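Local coordinates for putative histidinol-phosphate aminotransferase (Burkholderia pseudomallei, PDB 3P1T), which probably transfers amino groups with pyridoxal 5'-phosphate as cofactor, possibly converting histidinol phosphate and 2-oxoglutarate in histidine biosynthesis, at the interface of chains A and B. Residues are numbered along the deposited sequence; one frame, centred on the assembly and turned at random. Chains: chain A/B, Putative histidinol-phosphate aminotransferase.

The interface of chains A and B. Residues chain A 75, 79, 83, 225, 228; chain B 225, 227-228.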
loop_
_atom_site.group_PDB
_atom_site.type_symbol
_atom_site.label_atom_id
_atom_site.label_comp_id
_atom_site.label_asym_id
_atom_site.label_seq_id
_atom_site.Cartn_x
_atom_site.Cartn_y
_atom_site.Cartn_z
ATOM N N ARG A 75 0.567 4.183 -4.159
ATOM C CA ARG A 75 1.332 4.239 -2.922
ATOM C C ARG A 75 2.670 4.977 -3.183
ATOM O O ARG A 75 3.753 4.349 -3.167
ATOM C CB ARG A 75 1.570 2.826 -2.383
ATOM C CG ARG A 75 1.902 2.777 -0.902
ATOM C CD ARG A 75 0.652 2.383 -0.166
ATOM N NE ARG A 75 0.141 3.457 0.664
ATOM C CZ ARG A 75 -1.029 3.428 1.280
ATOM N NH1 ARG A 75 -1.846 2.391 1.126
ATOM N NH2 ARG A 75 -1.408 4.447 2.026
ATOM N N GLU A 79 5.458 3.075 -6.074
ATOM C CA GLU A 79 4.489 2.279 -6.844
ATOM C C GLU A 79 4.390 2.791 -8.273
ATOM O O GLU A 79 4.346 2.000 -9.207
ATOM C CB GLU A 79 3.090 2.265 -6.208
ATOM C CG GLU A 79 2.083 1.543 -7.100
ATOM C CD GLU A 79 0.706 1.222 -6.565
ATOM O OE1 GLU A 79 0.327 1.748 -5.495
ATOM O OE2 GLU A 79 0.006 0.426 -7.227
ATOM N N ARG A 83 5.088 0.331 -11.485
ATOM C CA ARG A 83 4.027 -0.071 -12.402
ATOM C C ARG A 83 4.297 0.476 -13.820
ATOM O O ARG A 83 4.018 -0.235 -14.779
ATOM C CB ARG A 83 2.650 0.353 -11.881
ATOM C CG ARG A 83 2.376 -0.287 -10.525
ATOM C CD ARG A 83 1.043 -0.984 -10.418
ATOM N NE ARG A 83 0.873 -1.603 -9.103
ATOM C CZ ARG A 83 1.233 -2.850 -8.814
ATOM N NH1 ARG A 83 1.781 -3.624 -9.741
ATOM N NH2 ARG A 83 1.038 -3.337 -7.603
ATOM N N TRP A 225 -2.946 -4.061 -6.535
ATOM C CA TRP A 225 -3.420 -4.981 -5.529
ATOM C C TRP A 225 -4.825 -4.647 -5.129
ATOM O O TRP A 225 -5.229 -3.486 -5.206
ATOM C CB TRP A 225 -2.499 -4.946 -4.313
ATOM C CG TRP A 225 -1.065 -5.291 -4.601
ATOM C CD1 TRP A 225 -0.612 -6.240 -5.470
ATOM C CD2 TRP A 225 0.092 -4.804 -3.897
ATOM N NE1 TRP A 225 0.759 -6.309 -5.418
ATOM C CE2 TRP A 225 1.217 -5.453 -4.445
ATOM C CE3 TRP A 225 0.293 -3.827 -2.892
ATOM C CZ2 TRP A 225 2.520 -5.178 -4.017
ATOM C CZ3 TRP A 225 1.583 -3.571 -2.447
ATOM C CH2 TRP A 225 2.678 -4.228 -3.016
ATOM N N ASN A 228 -5.721 -1.657 -2.368
ATOM C CA ASN A 228 -4.371 -1.100 -2.289
ATOM C C ASN A 228 -4.302 0.069 -1.280
ATOM O O ASN A 228 -3.321 0.185 -0.532
ATOM C CB ASN A 228 -3.934 -0.649 -3.676
ATOM C CG ASN A 228 -2.496 -0.200 -3.787
ATOM O OD1 ASN A 228 -1.552 -0.788 -3.231
ATOM N ND2 ASN A 228 -2.304 0.835 -4.579
ATOM N N TRP B 225 8.015 -1.196 -1.193
ATOM C CA TRP B 225 7.954 0.245 -1.401
ATOM C C TRP B 225 8.250 0.964 -0.113
ATOM O O TRP B 225 7.981 0.435 0.969
ATOM C CB TRP B 225 6.569 0.668 -1.939
ATOM C CG TRP B 225 6.177 -0.011 -3.222
ATOM C CD1 TRP B 225 6.995 -0.324 -4.271
ATOM C CD2 TRP B 225 4.850 -0.336 -3.640
ATOM N NE1 TRP B 225 6.269 -0.893 -5.285
ATOM C CE2 TRP B 225 4.944 -0.898 -4.933
ATOM C CE3 TRP B 225 3.578 -0.209 -3.046
ATOM C CZ2 TRP B 225 3.816 -1.349 -5.635
ATOM C CZ3 TRP B 225 2.466 -0.622 -3.758
ATOM C CH2 TRP B 225 2.594 -1.217 -5.019
ATOM N N CYS B 227 7.599 3.304 2.879
ATOM C CA CYS B 227 6.395 3.670 3.627
ATOM C C CYS B 227 5.172 2.950 3.012
ATOM O O CYS B 227 4.123 3.565 2.753
ATOM C CB CYS B 227 6.222 5.190 3.647
ATOM S SG CYS B 227 4.916 5.777 4.751
ATOM N N ASN B 228 5.347 1.629 2.750
ATOM C CA ASN B 228 4.345 0.747 2.169
ATOM C C ASN B 228 3.032 0.771 3.006
ATOM O O ASN B 228 1.927 0.749 2.444
ATOM C CB ASN B 228 4.916 -0.669 2.076
ATOM C CG ASN B 228 4.025 -1.683 1.354
ATOM O OD1 ASN B 228 3.428 -1.422 0.297
ATOM N ND2 ASN B 228 3.976 -2.891 1.866
#
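A:Trp225 and B:Trp225 meet face to face from opposite directions at the apolar centre of this patch. Their six-membered rings form an offset stack, with planes 22° and centroids 4.5 Å apart, overlapping mainly through the CZ3 and CH2 rims. The other face of B:Trp225 is covered by A:Glu79 of helix 76-87, whose CB lies 3.6 Å from the centroid of the six-membered ring in a CH-pi contact. With CG anti to the backbone N (chi1 175°) and the chain extended beyond it, A:Glu79 lays its carboxylate nearly parallel to the ring, its CD 3.4 Å from B:Trp225 CH2.

Donors of chain A grip both oxygens of that carboxylate and probably fix its rotation. A:Glu79 OE1 accepts the backbone N of A:Arg75 at 2.8 Å, tilted from the plane on the anti side, and, through its syn lone pair, the amide ND2 of A:Asn228 at 2.9 Å. A:Glu79 OE2 takes NE of A:Arg83, also tilted and anti, in a salt bridge of 2.9 Å, which probably offsets the acid's charge beside the indole. At the rim, A:Arg75 sets its CB above the face A:Glu79 covers, just beyond the ring, 3.7 Å from B:Trp225 CE3; the bend at chi2 (101°) carries its CD past the backbone O of B:Asn228. Each two-fold-related patch illustrates how a polar network can prepare a surface for an aromatic ring, here probably helping to join the dimer typical of this aminotransferase family.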